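PDB 6GYE: nicotinamide-nucleotide adenylyltransferase NadR family / Ribosylnicotinamide kinase from Lactococcus lactis subsp. cremoris, which probably catalyses two steps of NAD+ synthesis, phosphorylating nicotinamide riboside, which it binds here, and adenylylating the resulting mononucleotide. Local coordinates for residues 29-34 against 72-77; 45-50 against 105-110; 127-132 against 145-150. All blocks are in the same frame, centred on the assembly; numbering follows the deposited sequence.

Contact 1 of 3, residues 29-34 against 72-77. With SO4 (sulfate ion), chain E.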
loop_
_atom_site.group_PDB
_atom_site.type_symbol
_atom_site.label_atom_id
_atom_site.label_comp_id
_atom_site.label_asym_id
_atom_site.label_seq_id
_atom_site.Cartn_x
_atom_site.Cartn_y
_atom_site.Cartn_z
ATOM N N GLY A 29 16.774 3.838 -6.777
ATOM C CA GLY A 29 18.037 3.189 -7.109
ATOM C C GLY A 29 17.900 2.239 -8.289
ATOM O O GLY A 29 18.687 2.295 -9.237
ATOM N N HIS A 30 16.885 1.357 -8.249
ATOM C CA HIS A 30 16.549 0.542 -9.415
ATOM C C HIS A 30 16.342 1.416 -10.640
ATOM O O HIS A 30 16.872 1.135 -11.730
ATOM C CB HIS A 30 15.272 -0.267 -9.168
ATOM C CG HIS A 30 15.382 -1.293 -8.081
ATOM N ND1 HIS A 30 14.586 -1.265 -6.954
ATOM C CD2 HIS A 30 16.140 -2.411 -7.981
ATOM C CE1 HIS A 30 14.881 -2.300 -6.187
ATOM N NE2 HIS A 30 15.817 -3.012 -6.789
ATOM N N GLN A 31 15.531 2.465 -10.481
ATOM C CA GLN A 31 15.056 3.200 -11.644
ATOM C C GLN A 31 16.198 3.912 -12.345
ATOM O O GLN A 31 16.230 3.968 -13.577
ATOM C CB GLN A 31 13.948 4.162 -11.222
ATOM C CG GLN A 31 12.715 3.394 -10.801
ATOM C CD GLN A 31 11.734 4.187 -9.946
ATOM O OE1 GLN A 31 10.834 3.608 -9.343
ATOM N NE2 GLN A 31 11.913 5.505 -9.876
ATOM N N GLN A 32 17.142 4.461 -11.578
ATOM C CA GLN A 32 18.295 5.107 -12.194
ATOM C C GLN A 32 19.127 4.105 -12.979
ATOM O O GLN A 32 19.628 4.427 -14.060
ATOM C CB GLN A 32 19.132 5.822 -11.130
ATOM C CG GLN A 32 18.461 7.124 -10.706
ATOM C CD GLN A 32 18.535 7.385 -9.209
ATOM O OE1 GLN A 32 19.505 7.026 -8.551
ATOM N NE2 GLN A 32 17.471 7.965 -8.657
ATOM N N GLN A 33 19.275 2.882 -12.460
ATOM C CA GLN A 33 20.037 1.881 -13.202
ATOM C C GLN A 33 19.296 1.456 -14.456
ATOM O O GLN A 33 19.910 1.301 -15.520
ATOM C CB GLN A 33 20.341 0.660 -12.331
ATOM C CG GLN A 33 21.416 0.915 -11.281
ATOM C CD GLN A 33 21.980 -0.367 -10.700
ATOM O OE1 GLN A 33 21.321 -1.410 -10.700
ATOM N NE2 GLN A 33 23.207 -0.296 -10.197
ATOM N N ILE A 34 17.974 1.291 -14.352
ATOM C CA ILE A 34 17.191 0.806 -15.486
ATOM C C ILE A 34 17.239 1.808 -16.630
ATOM O O ILE A 34 17.459 1.434 -17.791
ATOM C CB ILE A 34 15.748 0.504 -15.044
ATOM C CG1 ILE A 34 15.736 -0.773 -14.192
ATOM C CG2 ILE A 34 14.789 0.405 -16.260
ATOM C CD1 ILE A 34 14.502 -0.922 -13.325
ATOM N N GLU A 72 2.681 -1.619 -14.229
ATOM C CA GLU A 72 2.084 -0.296 -14.134
ATOM C C GLU A 72 3.167 0.772 -14.058
ATOM O O GLU A 72 3.054 1.830 -14.692
ATOM C CB GLU A 72 1.147 -0.230 -12.926
ATOM C CG GLU A 72 0.351 1.054 -12.855
ATOM C CD GLU A 72 -0.520 1.183 -11.598
ATOM O OE1 GLU A 72 -0.887 0.159 -10.958
ATOM O OE2 GLU A 72 -0.819 2.341 -11.240
ATOM N N ALA A 73 4.229 0.501 -13.297
ATOM C CA ALA A 73 5.284 1.488 -13.102
ATOM C C ALA A 73 5.960 1.840 -14.408
ATOM O O ALA A 73 6.357 2.990 -14.601
ATOM C CB ALA A 73 6.318 0.975 -12.100
ATOM N N PHE A 74 6.083 0.880 -15.320
ATOM C CA PHE A 74 6.700 1.108 -16.620
ATOM C C PHE A 74 5.663 1.054 -17.754
ATOM O O PHE A 74 5.940 0.570 -18.854
ATOM C CB PHE A 74 7.855 0.121 -16.816
ATOM C CG PHE A 74 9.017 0.354 -15.847
ATOM C CD1 PHE A 74 9.963 1.347 -16.098
ATOM C CD2 PHE A 74 9.118 -0.369 -14.664
ATOM C CE1 PHE A 74 11.017 1.595 -15.212
ATOM C CE2 PHE A 74 10.157 -0.133 -13.763
ATOM C CZ PHE A 74 11.121 0.855 -14.038
ATOM N N ASN A 75 4.456 1.585 -17.514
ATOM C CA ASN A 75 3.375 1.479 -18.498
ATOM C C ASN A 75 3.496 2.464 -19.653
ATOM O O ASN A 75 2.653 2.439 -20.554
ATOM C CB ASN A 75 1.996 1.646 -17.835
ATOM C CG ASN A 75 1.761 3.044 -17.239
ATOM O OD1 ASN A 75 2.604 3.930 -17.311
ATOM N ND2 ASN A 75 0.582 3.236 -16.661
ATOM N N ASP A 76 4.494 3.332 -19.645
ATOM C CA ASP A 76 4.642 4.379 -20.651
ATOM C C ASP A 76 6.060 4.385 -21.197
ATOM O O ASP A 76 6.693 5.439 -21.312
ATOM C CB ASP A 76 4.269 5.748 -20.075
ATOM C CG ASP A 76 4.207 6.836 -21.141
ATOM O OD1 ASP A 76 3.987 6.522 -22.331
ATOM O OD2 ASP A 76 4.415 8.015 -20.789
ATOM N N GLU A 77 6.608 3.197 -21.464
ATOM C CA GLU A 77 7.971 3.043 -21.960
ATOM C C GLU A 77 7.967 2.305 -23.291
ATOM O O GLU A 77 7.352 1.241 -23.425
ATOM C CB GLU A 77 8.861 2.298 -20.967
ATOM C CG GLU A 77 8.974 2.943 -19.587
ATOM C CD GLU A 77 9.797 4.224 -19.595
ATOM O OE1 GLU A 77 10.480 4.489 -20.620
ATOM O OE2 GLU A 77 9.734 4.963 -18.581
HETATM S S SO4 E . 16.182 -6.225 -5.022
HETATM O O1 SO4 E . 16.971 -5.232 -5.742
HETATM O O2 SO4 E . 14.938 -5.638 -4.511
HETATM O O3 SO4 E . 15.920 -7.289 -5.985
HETATM O O4 SO4 E . 16.907 -6.754 -3.868
#
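Ile-34 meets Phe-74 where helix 28-40 passes the end of helix 63-73, and this pair is the compact part of the contact. Phe-74, the first residue to leave helical geometry, sets off toward helix 28-40 at CB, and its ring rim, CZ and CE1, meets Ile-34. Ile-34 carries its longer branch opposite the carbonyl carbon (chi1 -73°), which leaves CD1 at 3.9 Å from Phe-74 CZ. Its other branch follows, with Ile-34 CG2 4.1 Å from Phe-74 CE1. CD1 approaches the ring obliquely, and the pair is aliphatic-aromatic packing. Leu-46 of strand 43-50 touches both residues and helps to bury them.

The other side is looser. Gln-31 contributes only aliphatic carbon, its CG standing 4.4 Å from Phe-74 CZ, while its amide leads off to a hydrogen bond between OE1 and Asn-172 ND2. Gln-31 remains partly exposed. The interface is small, 113 Å² in all, and apolar.

His-30 begins toward helix 63-73, but its imidazole turns away to a sulfate ion, probably derived from the crystallisation liquor. NE2 donates to sulfate O1 at 2.7 Å in a nearly straight bond (176°), the oxygen lying near the ring plane. ND1 is hydrogen-bonded to His-27 N, which fixes the ring's rotation from its other nitrogen. With an alanine here, sulfate O1 is likely to lose its imidazole donor and the His-27 backbone N its acceptor on the ring. The backbone N atoms of Thr-22 and Phe-23 also bind the sulfate. A strand, a loop and a helix, with His-27 just before the helix and Gly-29 and His-30 in its first turn, match the HxGH signature of nucleotidyltransferases, and the sulfate is consistent with a site for nucleotide phosphate.

Contact 2 of 3, residues 45-50 against 105-110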
loop_
_atom_site.group_PDB
_atom_site.type_symbol
_atom_site.label_atom_id
_atom_site.label_comp_id
_atom_site.label_asym_id
_atom_site.label_seq_id
_atom_site.Cartn_x
_atom_site.Cartn_y
_atom_site.Cartn_z
ATOM N N LEU A 45 14.706 -5.887 -20.923
ATOM C CA LEU A 45 13.768 -6.809 -20.296
ATOM C C LEU A 45 14.014 -6.797 -18.788
ATOM O O LEU A 45 15.110 -7.157 -18.337
ATOM C CB LEU A 45 13.941 -8.217 -20.858
ATOM C CG LEU A 45 12.948 -9.275 -20.373
ATOM C CD1 LEU A 45 11.529 -8.880 -20.739
ATOM C CD2 LEU A 45 13.276 -10.631 -20.957
ATOM N N LEU A 46 13.017 -6.353 -18.014
ATOM C CA LEU A 46 13.090 -6.418 -16.560
ATOM C C LEU A 46 12.604 -7.777 -16.099
ATOM O O LEU A 46 11.515 -8.206 -16.485
ATOM C CB LEU A 46 12.253 -5.333 -15.892
ATOM C CG LEU A 46 12.586 -3.879 -16.200
ATOM C CD1 LEU A 46 11.730 -2.938 -15.330
ATOM C CD2 LEU A 46 14.084 -3.623 -16.034
ATOM N N VAL A 47 13.413 -8.472 -15.304
ATOM C CA VAL A 47 13.015 -9.782 -14.807
ATOM C C VAL A 47 12.714 -9.671 -13.319
ATOM O O VAL A 47 13.600 -9.364 -12.518
ATOM C CB VAL A 47 14.064 -10.856 -15.100
ATOM C CG1 VAL A 47 13.639 -12.171 -14.483
ATOM C CG2 VAL A 47 14.203 -11.031 -16.601
ATOM N N VAL A 48 11.448 -9.877 -12.962
ATOM C CA VAL A 48 11.013 -9.949 -11.573
ATOM C C VAL A 48 11.077 -11.405 -11.171
ATOM O O VAL A 48 10.332 -12.228 -11.721
ATOM C CB VAL A 48 9.577 -9.433 -11.398
ATOM C CG1 VAL A 48 9.297 -9.176 -9.929
ATOM C CG2 VAL A 48 9.310 -8.227 -12.254
ATOM N N SER A 49 11.947 -11.735 -10.223
ATOM C CA SER A 49 12.038 -13.113 -9.764
ATOM C C SER A 49 11.375 -13.254 -8.398
ATOM O O SER A 49 11.240 -12.282 -7.645
ATOM C CB SER A 49 13.496 -13.579 -9.719
ATOM O OG SER A 49 14.256 -12.740 -8.881
ATOM N N GLY A 50 10.922 -14.469 -8.107
ATOM C CA GLY A 50 10.245 -14.725 -6.848
ATOM C C GLY A 50 9.816 -16.173 -6.738
ATOM O O GLY A 50 9.904 -16.954 -7.694
ATOM N N PHE A 105 16.088 -18.348 -20.274
ATOM C CA PHE A 105 16.240 -18.171 -21.711
ATOM C C PHE A 105 14.912 -18.330 -22.435
ATOM O O PHE A 105 14.698 -17.714 -23.485
ATOM C CB PHE A 105 17.293 -19.130 -22.244
ATOM C CG PHE A 105 18.682 -18.735 -21.863
ATOM C CD1 PHE A 105 19.290 -17.651 -22.477
ATOM C CD2 PHE A 105 19.363 -19.411 -20.868
ATOM C CE1 PHE A 105 20.570 -17.255 -22.117
ATOM C CE2 PHE A 105 20.638 -19.029 -20.507
ATOM C CZ PHE A 105 21.245 -17.943 -21.132
ATOM N N GLU A 106 14.008 -19.140 -21.893
ATOM C CA GLU A 106 12.665 -19.175 -22.451
ATOM C C GLU A 106 12.009 -17.800 -22.358
ATOM O O GLU A 106 11.384 -17.339 -23.318
ATOM C CB GLU A 106 11.845 -20.242 -21.739
ATOM C CG GLU A 106 10.451 -20.415 -22.286
ATOM C CD GLU A 106 9.884 -21.766 -21.925
ATOM O OE1 GLU A 106 9.260 -22.406 -22.799
ATOM O OE2 GLU A 106 10.098 -22.202 -20.773
ATOM N N LEU A 107 12.186 -17.111 -21.224
ATOM C CA LEU A 107 11.655 -15.758 -21.066
ATOM C C LEU A 107 12.203 -14.822 -22.131
ATOM O O LEU A 107 11.460 -14.032 -22.721
ATOM C CB LEU A 107 12.016 -15.212 -19.690
ATOM C CG LEU A 107 11.063 -15.265 -18.507
ATOM C CD1 LEU A 107 11.556 -14.292 -17.438
ATOM C CD2 LEU A 107 9.673 -14.937 -18.931
ATOM N N ILE A 108 13.512 -14.878 -22.369
ATOM C CA ILE A 108 14.134 -14.035 -23.388
ATOM C C ILE A 108 13.559 -14.351 -24.765
ATOM O O ILE A 108 13.245 -13.451 -25.554
ATOM C CB ILE A 108 15.659 -14.225 -23.369
ATOM C CG1 ILE A 108 16.236 -13.745 -22.044
ATOM C CG2 ILE A 108 16.301 -13.504 -24.553
ATOM C CD1 ILE A 108 17.731 -13.847 -21.972
ATOM N N HIS A 109 13.447 -15.639 -25.085
ATOM C CA HIS A 109 12.921 -16.027 -26.388
ATOM C C HIS A 109 11.492 -15.517 -26.576
ATOM O O HIS A 109 11.157 -14.938 -27.615
ATOM C CB HIS A 109 12.993 -17.546 -26.546
ATOM C CG HIS A 109 14.390 -18.088 -26.545
ATOM N ND1 HIS A 109 14.678 -19.403 -26.249
ATOM C CD2 HIS A 109 15.582 -17.492 -26.796
ATOM C CE1 HIS A 109 15.986 -19.595 -26.321
ATOM N NE2 HIS A 109 16.557 -18.450 -26.648
ATOM N N HIS A 110 10.642 -15.708 -25.566
ATOM C CA HIS A 110 9.232 -15.361 -25.706
ATOM C C HIS A 110 9.036 -13.857 -25.861
ATOM O O HIS A 110 8.178 -13.414 -26.631
ATOM C CB HIS A 110 8.451 -15.875 -24.495
ATOM C CG HIS A 110 6.966 -15.728 -24.625
ATOM N ND1 HIS A 110 6.255 -16.239 -25.694
ATOM C CD2 HIS A 110 6.058 -15.117 -23.828
ATOM C CE1 HIS A 110 4.973 -15.956 -25.541
ATOM N NE2 HIS A 110 4.828 -15.276 -24.418
#
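Val-47 and Leu-107 meet where helix 95-110 lies over strand 43-50, a leucine methyl against the fork of the valine. Leu-107 can be followed outward. Its CB is 4.9 Å from Leu-45 CD2, near but not in tight packing. Leu-107 CG stands further back, 5.6 Å from Val-47 CG2. The tip makes the contact: Leu-107 CD1 comes to 4.2 Å from Val-47 CG1 and lies almost as near Val-47 CG2. The valine presents CG1 by placing it opposite its own backbone nitrogen (chi1 176°), and the two side chains cross at a slant.

Leu-45 supplies the second point of contact, two residues earlier on the same face of the strand. Its CD2 rests against the helix surface, 4.2 Å from Leu-107 O and 4.4 Å from Ile-108 CG1, packing on backbone as well as side chain. The axes of the two short segments come no nearer than 10.5 Å, with 142° between their N-to-C directions, a spacing that these branched side chains bridge by apolar contact.

Strand 43-50 lies between strands 15-21 and 80-86, and Val-47 also touches Ile-18 and Phe-20 on one, Ser-83 and Leu-85 on the other. Helix 95-110 covers this face, while Leu-46 and Val-48 pack on helix 63-73 from the opposite face: an alpha/beta sandwich, consistent with the Rossmann-like nucleotidyltransferase fold.

Contact 3 of 3, residues 127-132 against 145-150. With SO4 (sulfate ion), chain E.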
loop_
_atom_site.group_PDB
_atom_site.type_symbol
_atom_site.label_atom_id
_atom_site.label_comp_id
_atom_site.label_asym_id
_atom_site.label_seq_id
_atom_site.Cartn_x
_atom_site.Cartn_y
_atom_site.Cartn_z
ATOM N N GLU A 127 28.069 -15.560 -7.940
ATOM C CA GLU A 127 27.619 -16.919 -8.220
ATOM C C GLU A 127 26.705 -16.966 -9.434
ATOM O O GLU A 127 26.847 -17.845 -10.292
ATOM C CB GLU A 127 26.904 -17.498 -7.002
ATOM C CG GLU A 127 26.380 -18.908 -7.222
ATOM C CD GLU A 127 26.111 -19.648 -5.925
ATOM O OE1 GLU A 127 25.796 -18.989 -4.911
ATOM O OE2 GLU A 127 26.227 -20.892 -5.920
ATOM N N TYR A 128 25.786 -16.012 -9.541
ATOM C CA TYR A 128 24.882 -15.998 -10.684
ATOM C C TYR A 128 25.652 -15.817 -11.980
ATOM O O TYR A 128 25.396 -16.519 -12.968
ATOM C CB TYR A 128 23.830 -14.906 -10.500
ATOM C CG TYR A 128 22.726 -15.356 -9.580
ATOM C CD1 TYR A 128 22.937 -15.420 -8.207
ATOM C CD2 TYR A 128 21.482 -15.747 -10.074
ATOM C CE1 TYR A 128 21.945 -15.846 -7.346
ATOM C CE2 TYR A 128 20.477 -16.177 -9.217
ATOM C CZ TYR A 128 20.716 -16.221 -7.851
ATOM O OH TYR A 128 19.741 -16.647 -6.978
ATOM N N ALA A 129 26.622 -14.905 -11.985
ATOM C CA ALA A 129 27.411 -14.677 -13.184
ATOM C C ALA A 129 28.075 -15.960 -13.658
ATOM O O ALA A 129 27.935 -16.349 -14.823
ATOM C CB ALA A 129 28.449 -13.593 -12.921
ATOM N N ALA A 130 28.755 -16.666 -12.752
ATOM C CA ALA A 130 29.496 -17.858 -13.160
ATOM C C ALA A 130 28.559 -18.951 -13.658
ATOM O O ALA A 130 28.868 -19.633 -14.644
ATOM C CB ALA A 130 30.371 -18.368 -12.013
ATOM N N GLU A 131 27.427 -19.153 -12.974
ATOM C CA GLU A 131 26.491 -20.196 -13.387
ATOM C C GLU A 131 25.832 -19.848 -14.714
ATOM O O GLU A 131 25.587 -20.728 -15.549
ATOM C CB GLU A 131 25.435 -20.423 -12.300
ATOM C CG GLU A 131 25.993 -20.937 -10.970
ATOM C CD GLU A 131 26.740 -22.280 -11.082
ATOM O OE1 GLU A 131 27.507 -22.615 -10.152
ATOM O OE2 GLU A 131 26.573 -22.996 -12.095
ATOM N N LEU A 132 25.555 -18.568 -14.935
ATOM C CA LEU A 132 24.968 -18.149 -16.199
ATOM C C LEU A 132 25.949 -18.327 -17.358
ATOM O O LEU A 132 25.574 -18.826 -18.427
ATOM C CB LEU A 132 24.505 -16.703 -16.081
ATOM C CG LEU A 132 23.458 -16.223 -17.069
ATOM C CD1 LEU A 132 22.369 -17.260 -17.207
ATOM C CD2 LEU A 132 22.874 -14.943 -16.514
ATOM N N VAL A 145 27.689 -11.487 -19.804
ATOM C CA VAL A 145 27.262 -11.253 -18.436
ATOM C C VAL A 145 28.138 -10.138 -17.902
ATOM O O VAL A 145 29.360 -10.174 -18.070
ATOM C CB VAL A 145 27.369 -12.521 -17.571
ATOM C CG1 VAL A 145 27.222 -12.176 -16.110
ATOM C CG2 VAL A 145 26.304 -13.506 -17.973
ATOM N N GLU A 146 27.514 -9.147 -17.301
ATOM C CA GLU A 146 28.191 -7.979 -16.768
ATOM C C GLU A 146 27.840 -7.842 -15.295
ATOM O O GLU A 146 26.662 -7.784 -14.935
ATOM C CB GLU A 146 27.735 -6.737 -17.556
ATOM C CG GLU A 146 28.181 -5.387 -17.055
ATOM C CD GLU A 146 27.918 -4.271 -18.074
ATOM O OE1 GLU A 146 27.910 -4.566 -19.298
ATOM O OE2 GLU A 146 27.730 -3.099 -17.649
ATOM N N ILE A 147 28.854 -7.758 -14.459
ATOM C CA ILE A 147 28.649 -7.647 -13.024
ATOM C C ILE A 147 28.398 -6.187 -12.693
ATOM O O ILE A 147 29.163 -5.302 -13.095
ATOM C CB ILE A 147 29.865 -8.195 -12.254
ATOM C CG1 ILE A 147 30.007 -9.696 -12.497
ATOM C CG2 ILE A 147 29.804 -7.821 -10.776
ATOM C CD1 ILE A 147 31.409 -10.134 -12.585
ATOM N N ALA A 148 27.296 -5.929 -12.008
ATOM C CA ALA A 148 26.960 -4.602 -11.523
ATOM C C ALA A 148 26.953 -4.644 -10.006
ATOM O O ALA A 148 26.524 -5.632 -9.406
ATOM C CB ALA A 148 25.597 -4.147 -12.047
ATOM N N ASP A 149 27.397 -3.568 -9.385
ATOM C CA ASP A 149 27.393 -3.511 -7.935
ATOM C C ASP A 149 25.976 -3.185 -7.470
ATOM O O ASP A 149 25.408 -2.161 -7.860
ATOM C CB ASP A 149 28.397 -2.474 -7.456
ATOM C CG ASP A 149 28.690 -2.588 -5.992
ATOM O OD1 ASP A 149 27.885 -3.244 -5.296
ATOM O OD2 ASP A 149 29.741 -2.055 -5.548
ATOM N N ARG A 150 25.383 -4.088 -6.696
ATOM C CA ARG A 150 24.017 -3.926 -6.229
ATOM C C ARG A 150 23.951 -3.608 -4.750
ATOM O O ARG A 150 22.851 -3.431 -4.216
ATOM C CB ARG A 150 23.188 -5.189 -6.511
ATOM C CG ARG A 150 22.869 -5.450 -7.974
ATOM C CD ARG A 150 21.848 -4.474 -8.528
ATOM N NE ARG A 150 20.452 -4.783 -8.189
ATOM C CZ ARG A 150 19.569 -5.301 -9.051
ATOM N NH1 ARG A 150 18.303 -5.534 -8.683
ATOM N NH2 ARG A 150 19.954 -5.592 -10.291
HETATM S S SO4 E . 16.182 -6.225 -5.022
HETATM O O1 SO4 E . 16.971 -5.232 -5.742
HETATM O O2 SO4 E . 14.938 -5.638 -4.511
HETATM O O3 SO4 E . 15.920 -7.289 -5.985
HETATM O O4 SO4 E . 16.907 -6.754 -3.868
#
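Ala-129 and Val-145 pack inside a beta-alpha-beta unit made of strand 118-123, helix 126-133 and strand 142-147. The helix and the returning strand run nearly antiparallel, at 167°, with the segment axes 8.9 Å apart at closest approach.

The contacts across the two segments are apolar. Val-145 divides its methyls between two helix residues one turn apart. CG1, opposite the backbone nitrogen (chi1 167°), sits 3.7 Å from Ala-129 CB, and CG2 lies 4.0 Å from Leu-132 CD2, touching the leucine's CG as well. The alanine methyl is short enough to let the backbones approach, Ala-129 CA and Val-145 CA being 6.3 Å apart. Ile-147, two residues along the strand, extends the patch outward, its CG1 reaching 4.2 Å from Ala-129 CB at the exposed edge.

Aromatic and ionic contacts serve the rest of the helix. Tyr-128 meets Trp-97 edge-to-face, and Glu-131 OE2 forms salt bridges with Lys-134 and Arg-135.

Polar capping and anion binding follow the strand's end. Asp-149 OD1 accepts from His-151 N at the start of helix 151-162. Arg-150 also binds Phe-20 O through NH1, and its chain, bent at chi2 and chi3, brings the guanidinium edge to the sulfate: NH1 donates to O1 over 3.2 Å at 166°, with O1 near the guanidinium plane.

In the fold
The three contacts belong to one five-stranded parallel sheet and its helices. Contacts 1 and 2, with centres about 16 Å apart, join through Leu-46, whose CD1 is 3.6 Å from Phe-74 CE2 and whose CD2 is 3.8 Å from Ile-34 CG1. Contacts 2 and 3, also about 16 Å apart between centres, touch more lightly, Phe-105 CE2 lying 4.1 Å from Leu-132 CD1. Contacts 1 and 3 are about 21 Å apart by centres, yet both reach the sulfate, where His-30 CD2 and Arg-150 NH1 are 3.9 Å apart. This is probably the adenylyltransferase site; nicotinamide riboside binds elsewhere, among residues including Tyr-240 and Asp-291.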